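Local structure of L-isoleucine-4-hydroxylase (Bacillus thuringiensis, 6LNH) at residues R153-S165 with A224-A236. The protein catalyses the iron(II)- and 2-oxoglutarate-dependent hydroxylation of L-isoleucine to (4S)-4-hydroxy-L-isoleucine, and also oxidises several other aliphatic and sulfur-containing amino acids. Numbering follows the deposited sequence.
With HG (mercury (II) ion), chain F.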
ATOM      1  N   ARG C 153     -16.220   6.783  13.730  1.00 36.34           N
ATOM      2  CA  ARG C 153     -15.920   5.855  12.647  1.00 39.68           C
ATOM      3  C   ARG C 153     -16.344   6.522  11.343  1.00 44.93           C
ATOM      4  O   ARG C 153     -17.537   6.742  11.111  1.00 40.75           O
ATOM      5  CB  ARG C 153     -16.649   4.529  12.846  1.00 38.62           C
ATOM      6  CG  ARG C 153     -16.599   3.585  11.672  1.00 46.07           C
ATOM      7  CD  ARG C 153     -17.026   2.218  12.161  1.00 52.22           C
ATOM      8  NE  ARG C 153     -15.885   1.362  12.486  1.00 56.39           N
ATOM      9  CZ  ARG C 153     -15.814   0.069  12.189  1.00 50.66           C
ATOM     10  NH1 ARG C 153     -16.836  -0.531  11.598  1.00 52.65           N
ATOM     11  NH2 ARG C 153     -14.738  -0.633  12.517  1.00 56.44           N
ATOM     12  N   TYR C 154     -15.376   6.836  10.490  1.00 45.08           N
ATOM     13  CA  TYR C 154     -15.697   7.331   9.160  1.00 40.12           C
ATOM     14  C   TYR C 154     -15.960   6.147   8.244  1.00 43.83           C
ATOM     15  O   TYR C 154     -15.222   5.157   8.265  1.00 42.30           O
ATOM     16  CB  TYR C 154     -14.561   8.194   8.611  1.00 39.58           C
ATOM     17  CG  TYR C 154     -14.333   9.447   9.424  1.00 41.53           C
ATOM     18  CD1 TYR C 154     -13.475   9.435  10.513  1.00 39.17           C
ATOM     19  CD2 TYR C 154     -14.993  10.632   9.119  1.00 44.99           C
ATOM     20  CE1 TYR C 154     -13.265  10.570  11.268  1.00 40.47           C
ATOM     21  CE2 TYR C 154     -14.788  11.776   9.869  1.00 47.58           C
ATOM     22  CZ  TYR C 154     -13.927  11.737  10.942  1.00 50.43           C
ATOM     23  OH  TYR C 154     -13.725  12.874  11.687  1.00 51.17           O
ATOM     24  N   LYS C 155     -17.008   6.247   7.437  1.00 44.69           N
ATOM     25  CA  LYS C 155     -17.396   5.157   6.555  1.00 42.45           C
ATOM     26  C   LYS C 155     -17.404   5.669   5.126  1.00 50.56           C
ATOM     27  O   LYS C 155     -18.079   6.656   4.816  1.00 45.95           O
ATOM     28  CB  LYS C 155     -18.765   4.597   6.949  1.00 44.34           C
ATOM     29  CG  LYS C 155     -18.874   4.266   8.434  1.00 54.28           C
ATOM     30  CD  LYS C 155     -20.261   3.775   8.811  1.00 57.37           C
ATOM     31  CE  LYS C 155     -21.147   4.924   9.260  1.00 62.64           C
ATOM     32  NZ  LYS C 155     -22.480   4.444   9.718  1.00 74.38           N
ATOM     33  N   ALA C 156     -16.663   4.989   4.262  1.00 42.19           N
ATOM     34  CA  ALA C 156     -16.545   5.377   2.871  1.00 42.49           C
ATOM     35  C   ALA C 156     -16.906   4.197   1.988  1.00 44.63           C
ATOM     36  O   ALA C 156     -16.631   3.040   2.316  1.00 44.68           O
ATOM     37  CB  ALA C 156     -15.130   5.860   2.537  1.00 40.68           C
ATOM     38  N   THR C 157     -17.535   4.509   0.865  1.00 44.35           N
ATOM     39  CA  THR C 157     -17.917   3.516  -0.119  1.00 46.15           C
ATOM     40  C   THR C 157     -17.572   4.083  -1.487  1.00 47.73           C
ATOM     41  O   THR C 157     -17.286   5.275  -1.629  1.00 45.11           O
ATOM     42  CB  THR C 157     -19.401   3.137  -0.001  1.00 49.27           C
ATOM     43  OG1 THR C 157     -19.619   1.853  -0.596  1.00 62.40           O
ATOM     44  CG2 THR C 157     -20.280   4.156  -0.685  1.00 49.34           C
ATOM     45  N   LYS C 158     -17.560   3.211  -2.496  1.00 46.57           N
ATOM     46  CA  LYS C 158     -17.181   3.655  -3.833  1.00 48.20           C
ATOM     47  C   LYS C 158     -18.112   4.740  -4.361  1.00 50.03           C
ATOM     48  O   LYS C 158     -17.673   5.616  -5.113  1.00 48.72           O
ATOM     49  CB  LYS C 158     -17.148   2.471  -4.797  1.00 52.22           C
ATOM     50  CG  LYS C 158     -16.059   2.580  -5.852  1.00 55.80           C
ATOM     51  CD  LYS C 158     -16.341   1.653  -7.017  1.00 57.28           C
ATOM     52  CE  LYS C 158     -16.771   0.288  -6.509  1.00 65.27           C
ATOM     53  NZ  LYS C 158     -16.598  -0.778  -7.531  1.00 69.50           N
ATOM     54  N   GLU C 159     -19.388   4.720  -3.972  1.00 48.94           N
ATOM     55  CA  GLU C 159     -20.328   5.715  -4.475  1.00 53.91           C
ATOM     56  C   GLU C 159     -20.462   6.926  -3.566  1.00 53.97           C
ATOM     57  O   GLU C 159     -20.945   7.973  -4.018  1.00 49.83           O
ATOM     58  CB  GLU C 159     -21.747   5.129  -4.617  1.00 54.75           C
ATOM     59  CG  GLU C 159     -21.998   3.945  -5.556  1.00 66.16           C
ATOM     60  CD  GLU C 159     -21.090   2.754  -5.320  1.00 72.94           C
ATOM     61  OE1 GLU C 159     -20.976   2.309  -4.155  1.00 65.60           O
ATOM     62  OE2 GLU C 159     -20.531   2.235  -6.311  1.00 73.10           O
ATOM     63  N   ARG C 160     -20.030   6.819  -2.310  1.00 49.84           N
ATOM     64  CA  ARG C 160     -20.108   7.925  -1.363  1.00 47.41           C
ATOM     65  C   ARG C 160     -18.825   7.974  -0.564  1.00 44.34           C
ATOM     66  O   ARG C 160     -18.670   7.263   0.441  1.00 46.29           O
ATOM     67  CB  ARG C 160     -21.316   7.786  -0.434  1.00 51.11           C
ATOM     68  CG  ARG C 160     -22.645   7.485  -1.111  1.00 63.43           C
ATOM     69  CD  ARG C 160     -23.817   7.552  -0.134  1.00 72.14           C
ATOM     70  NE  ARG C 160     -24.996   8.179  -0.727  1.00 84.74           N
ATOM     71  CZ  ARG C 160     -26.251   7.870  -0.411  1.00 87.01           C
ATOM     72  NH1 ARG C 160     -26.504   6.942   0.503  1.00 87.58           N
ATOM     73  NH2 ARG C 160     -27.260   8.496  -1.005  1.00 85.84           N
ATOM     74  N   PRO C 161     -17.881   8.820  -0.958  1.00 42.12           N
ATOM     75  CA  PRO C 161     -16.713   9.072  -0.117  1.00 38.03           C
ATOM     76  C   PRO C 161     -17.167   9.725   1.177  1.00 44.50           C
ATOM     77  O   PRO C 161     -18.283  10.232   1.288  1.00 45.08           O
ATOM     78  CB  PRO C 161     -15.849  10.015  -0.963  1.00 41.69           C
ATOM     79  CG  PRO C 161     -16.376   9.872  -2.370  1.00 40.43           C
ATOM     80  CD  PRO C 161     -17.840   9.600  -2.206  1.00 39.41           C
ATOM     81  N   SER C 162     -16.290   9.741   2.168  1.00 42.68           N
ATOM     82  CA  SER C 162     -16.639  10.299   3.464  1.00 46.24           C
ATOM     83  C   SER C 162     -15.935  11.633   3.613  1.00 47.78           C
ATOM     84  O   SER C 162     -14.717  11.724   3.417  1.00 46.23           O
ATOM     85  CB  SER C 162     -16.229   9.353   4.591  1.00 42.79           C
ATOM     86  OG  SER C 162     -16.462   9.932   5.860  1.00 41.43           O
ATOM     87  N   PHE C 163     -16.712  12.682   3.895  1.00 51.64           N
ATOM     88  CA  PHE C 163     -16.153  14.048   4.069  1.00 55.12           C
ATOM     89  C   PHE C 163     -16.740  14.671   5.340  1.00 59.53           C
ATOM     90  O   PHE C 163     -17.852  14.286   5.744  1.00 61.70           O
ATOM     91  CB  PHE C 163     -16.382  14.901   2.819  1.00 48.92           C
ATOM     92  CG  PHE C 163     -17.812  14.972   2.355  1.00 47.64           C
ATOM     93  CD1 PHE C 163     -18.349  13.978   1.558  1.00 45.75           C
ATOM     94  CD2 PHE C 163     -18.623  16.035   2.715  1.00 49.22           C
ATOM     95  CE1 PHE C 163     -19.665  14.043   1.133  1.00 44.11           C
ATOM     96  CE2 PHE C 163     -19.938  16.100   2.289  1.00 47.07           C
ATOM     97  CZ  PHE C 163     -20.456  15.104   1.499  1.00 42.62           C
ATOM     98  N   SER C 164     -16.008  15.616   5.933  1.00 59.76           N
ATOM     99  CA  SER C 164     -16.423  16.256   7.206  1.00 64.22           C
ATOM    100  C   SER C 164     -16.950  17.674   6.972  1.00 61.70           C
ATOM    101  O   SER C 164     -17.030  18.098   5.809  1.00 61.17           O
ATOM    102  CB  SER C 164     -15.268  16.274   8.164  1.00 66.18           C
ATOM    103  OG  SER C 164     -14.056  16.516   7.465  1.00 68.90           O
ATOM    104  N   SER C 165     -17.305  18.357   8.063  1.00 61.04           N
ATOM    105  CA  SER C 165     -17.799  19.758   8.025  1.00 64.28           C
ATOM    106  C   SER C 165     -17.140  20.530   9.172  1.00 65.74           C
ATOM    107  O   SER C 165     -17.608  20.362  10.308  1.00 66.36           O
ATOM    108  CB  SER C 165     -19.293  19.824   8.100  1.00 66.69           C
ATOM    109  OG  SER C 165     -19.770  20.955   7.390  1.00 77.49           O
ATOM    110  N   ALA C 224      -6.432  19.949   8.601  1.00 36.40           N
ATOM    111  CA  ALA C 224      -7.520  19.343   7.856  1.00 33.85           C
ATOM    112  C   ALA C 224      -7.248  17.852   7.781  1.00 35.65           C
ATOM    113  O   ALA C 224      -6.125  17.395   8.008  1.00 30.61           O
ATOM    114  CB  ALA C 224      -7.658  19.947   6.454  1.00 34.65           C
ATOM    115  N   VAL C 225      -8.287  17.098   7.452  1.00 34.13           N
ATOM    116  CA  VAL C 225      -8.150  15.681   7.152  1.00 35.73           C
ATOM    117  C   VAL C 225      -8.735  15.444   5.765  1.00 34.15           C
ATOM    118  O   VAL C 225      -9.882  15.815   5.488  1.00 39.17           O
ATOM    119  CB  VAL C 225      -8.799  14.789   8.226  1.00 34.76           C
ATOM    120  CG1 VAL C 225     -10.296  15.037   8.355  1.00 37.65           C
ATOM    121  CG2 VAL C 225      -8.503  13.323   7.946  1.00 33.32           C
ATOM    122  N   THR C 226      -7.920  14.871   4.888  1.00 35.97           N
ATOM    123  CA  THR C 226      -8.323  14.562   3.527  1.00 35.94           C
ATOM    124  C   THR C 226      -9.523  13.610   3.532  1.00 33.95           C
ATOM    125  O   THR C 226      -9.677  12.801   4.453  1.00 35.33           O
ATOM    126  CB  THR C 226      -7.112  13.966   2.795  1.00 41.27           C
ATOM    127  OG1 THR C 226      -6.169  15.011   2.509  1.00 45.30           O
ATOM    128  CG2 THR C 226      -7.478  13.226   1.515  1.00 47.03           C
ATOM    129  N   PRO C 227     -10.410  13.710   2.535  1.00 35.02           N
ATOM    130  CA  PRO C 227     -11.558  12.798   2.475  1.00 37.45           C
ATOM    131  C   PRO C 227     -11.125  11.339   2.451  1.00 35.56           C
ATOM    132  O   PRO C 227     -10.013  10.994   2.048  1.00 34.18           O
ATOM    133  CB  PRO C 227     -12.258  13.192   1.167  1.00 34.52           C
ATOM    134  CG  PRO C 227     -11.858  14.610   0.953  1.00 40.13           C
ATOM    135  CD  PRO C 227     -10.443  14.695   1.438  1.00 32.19           C
ATOM    136  N   LEU C 228     -12.031  10.475   2.897  1.00 36.35           N
ATOM    137  CA  LEU C 228     -11.801   9.037   2.923  1.00 39.53           C
ATOM    138  C   LEU C 228     -12.525   8.384   1.753  1.00 36.81           C
ATOM    139  O   LEU C 228     -13.717   8.630   1.541  1.00 40.11           O
ATOM    140  CB  LEU C 228     -12.283   8.433   4.243  1.00 35.39           C
ATOM    141  CG  LEU C 228     -11.839   6.996   4.514  1.00 37.16           C
ATOM    142  CD1 LEU C 228     -10.354   6.954   4.834  1.00 35.58           C
ATOM    143  CD2 LEU C 228     -12.652   6.378   5.641  1.00 38.84           C
ATOM    144  N   GLY C 229     -11.803   7.562   0.993  1.00 39.34           N
ATOM    145  CA  GLY C 229     -12.367   6.895  -0.160  1.00 39.96           C
ATOM    146  C   GLY C 229     -12.005   5.424  -0.191  1.00 41.54           C
ATOM    147  O   GLY C 229     -11.250   4.922   0.647  1.00 44.33           O
ATOM    148  N   THR C 230     -12.571   4.743  -1.185  1.00 43.26           N
ATOM    149  CA  THR C 230     -12.217   3.374  -1.521  1.00 44.91           C
ATOM    150  C   THR C 230     -12.563   3.158  -2.986  1.00 45.92           C
ATOM    151  O   THR C 230     -13.589   3.653  -3.464  1.00 45.04           O
ATOM    152  CB  THR C 230     -12.950   2.360  -0.625  1.00 43.13           C
ATOM    153  OG1 THR C 230     -12.504   1.030  -0.924  1.00 45.99           O
ATOM    154  CG2 THR C 230     -14.459   2.448  -0.826  1.00 39.02           C
ATOM    155  N   GLU C 231     -11.681   2.465  -3.702  1.00 46.70           N
ATOM    156  CA  GLU C 231     -11.996   1.939  -5.021  1.00 52.47           C
ATOM    157  C   GLU C 231     -12.442   0.485  -4.970  1.00 50.64           C
ATOM    158  O   GLU C 231     -12.392  -0.207  -5.986  1.00 49.94           O
ATOM    159  CB  GLU C 231     -10.792   2.111  -5.943  1.00 53.88           C
ATOM    160  CG  GLU C 231     -10.534   3.567  -6.334  1.00 56.63           C
ATOM    161  CD  GLU C 231      -9.197   3.750  -7.013  1.00 61.69           C
ATOM    162  OE1 GLU C 231      -8.365   2.827  -6.896  1.00 53.22           O
ATOM    163  OE2 GLU C 231      -8.974   4.800  -7.660  1.00 59.54           O
ATOM    164  N   CYS C 232     -12.914   0.022  -3.823  1.00 50.21           N
ATOM    165  CA  CYS C 232     -13.309  -1.364  -3.637  1.00 49.75           C
ATOM    166  C   CYS C 232     -14.812  -1.454  -3.410  1.00 51.07           C
ATOM    167  O   CYS C 232     -15.476  -0.465  -3.088  1.00 52.91           O
ATOM    168  CB  CYS C 232     -12.560  -1.999  -2.456  1.00 47.95           C
ATOM    169  SG  CYS C 232     -10.757  -2.071  -2.637  1.00 57.10           S
ATOM    170  N   SER C 233     -15.346  -2.663  -3.578  1.00 49.06           N
ATOM    171  CA  SER C 233     -16.789  -2.859  -3.498  1.00 48.98           C
ATOM    172  C   SER C 233     -17.315  -2.968  -2.074  1.00 45.44           C
ATOM    173  O   SER C 233     -18.538  -3.012  -1.894  1.00 48.21           O
ATOM    174  CB  SER C 233     -17.192  -4.105  -4.294  1.00 54.49           C
ATOM    175  OG  SER C 233     -16.421  -4.229  -5.476  1.00 62.08           O
ATOM    176  N   THR C 234     -16.444  -3.009  -1.071  1.00 45.83           N
ATOM    177  CA  THR C 234     -16.865  -3.102   0.318  1.00 47.78           C
ATOM    178  C   THR C 234     -16.671  -1.766   1.024  1.00 46.17           C
ATOM    179  O   THR C 234     -16.031  -0.843   0.512  1.00 44.07           O
ATOM    180  CB  THR C 234     -16.109  -4.216   1.049  1.00 48.44           C
ATOM    181  OG1 THR C 234     -14.724  -3.866   1.174  1.00 49.86           O
ATOM    182  CG2 THR C 234     -16.239  -5.535   0.294  1.00 44.37           C
ATOM    183  N   GLU C 235     -17.223  -1.690   2.230  1.00 51.59           N
ATOM    184  CA  GLU C 235     -17.163  -0.482   3.040  1.00 45.93           C
ATOM    185  C   GLU C 235     -15.790  -0.336   3.684  1.00 44.82           C
ATOM    186  O   GLU C 235     -15.252  -1.296   4.243  1.00 52.11           O
ATOM    187  CB  GLU C 235     -18.241  -0.522   4.122  1.00 49.90           C
ATOM    188  CG  GLU C 235     -19.657  -0.621   3.589  1.00 53.50           C
ATOM    189  CD  GLU C 235     -20.617  -1.200   4.612  1.00 61.28           C
ATOM    190  OE1 GLU C 235     -20.161  -1.963   5.491  1.00 59.83           O
ATOM    191  OE2 GLU C 235     -21.825  -0.894   4.535  1.00 68.68           O
ATOM    192  N   ALA C 236     -15.229   0.867   3.602  1.00 41.04           N
ATOM    193  CA  ALA C 236     -13.954   1.186   4.223  1.00 41.27           C
ATOM    194  C   ALA C 236     -14.190   2.044   5.459  1.00 45.95           C
ATOM    195  O   ALA C 236     -15.111   2.864   5.500  1.00 44.05           O
ATOM    196  CB  ALA C 236     -13.027   1.918   3.248  1.00 40.60           C
TER
HETATM  197 HG    HG F 302      -9.964  -2.359  -4.990  1.00 85.00          HG
HETATM  198  O   HOH W   1     -14.718   6.606  -2.358  1.00 39.51           O
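With chi1 at -168°, Leu228 swings CG away from its own amide nitrogen, which lays the branch against Ala156 CB and carries CD2 to within 4.0 Å of Tyr154 CB. This small apolar cluster lies where the two sheets of the cupin-type (double-stranded beta-helix) fold of 2-oxoglutarate dioxygenases meet. Ala156 and Ala236 form an antiparallel hydrogen-bonded pair in the larger sheet, Ala156 N reaching Ala236 O and Ala236 N reaching Ala156 O, both at 2.9 Å. Ser162 makes a single, separate bridge to Leu228: Ser162 N donates to Leu228 O in its carbonyl plane, nearly straight (173°), and Leu228 N returns the bond to Ser162 O. Ser162 OG sits at the edge of the Tyr154 ring and is hydrogen-bonded to Cys67 O. Thr230 sets CG2 on the Thr157-Lys158 peptide, while OG1 accepts from Cys232 N in an ST turn and hydrogen-bonds to Thr187 O. A water joins Thr157 O to Thr230 N. The Val225 side chain lies about 6 Å from the iron bound by His170, Asp172 and His223. At the far end, Cys232 SG binds mercury at 2.5 Å, and Glu210 of a neighbouring subunit supplies OE1 to the same ion.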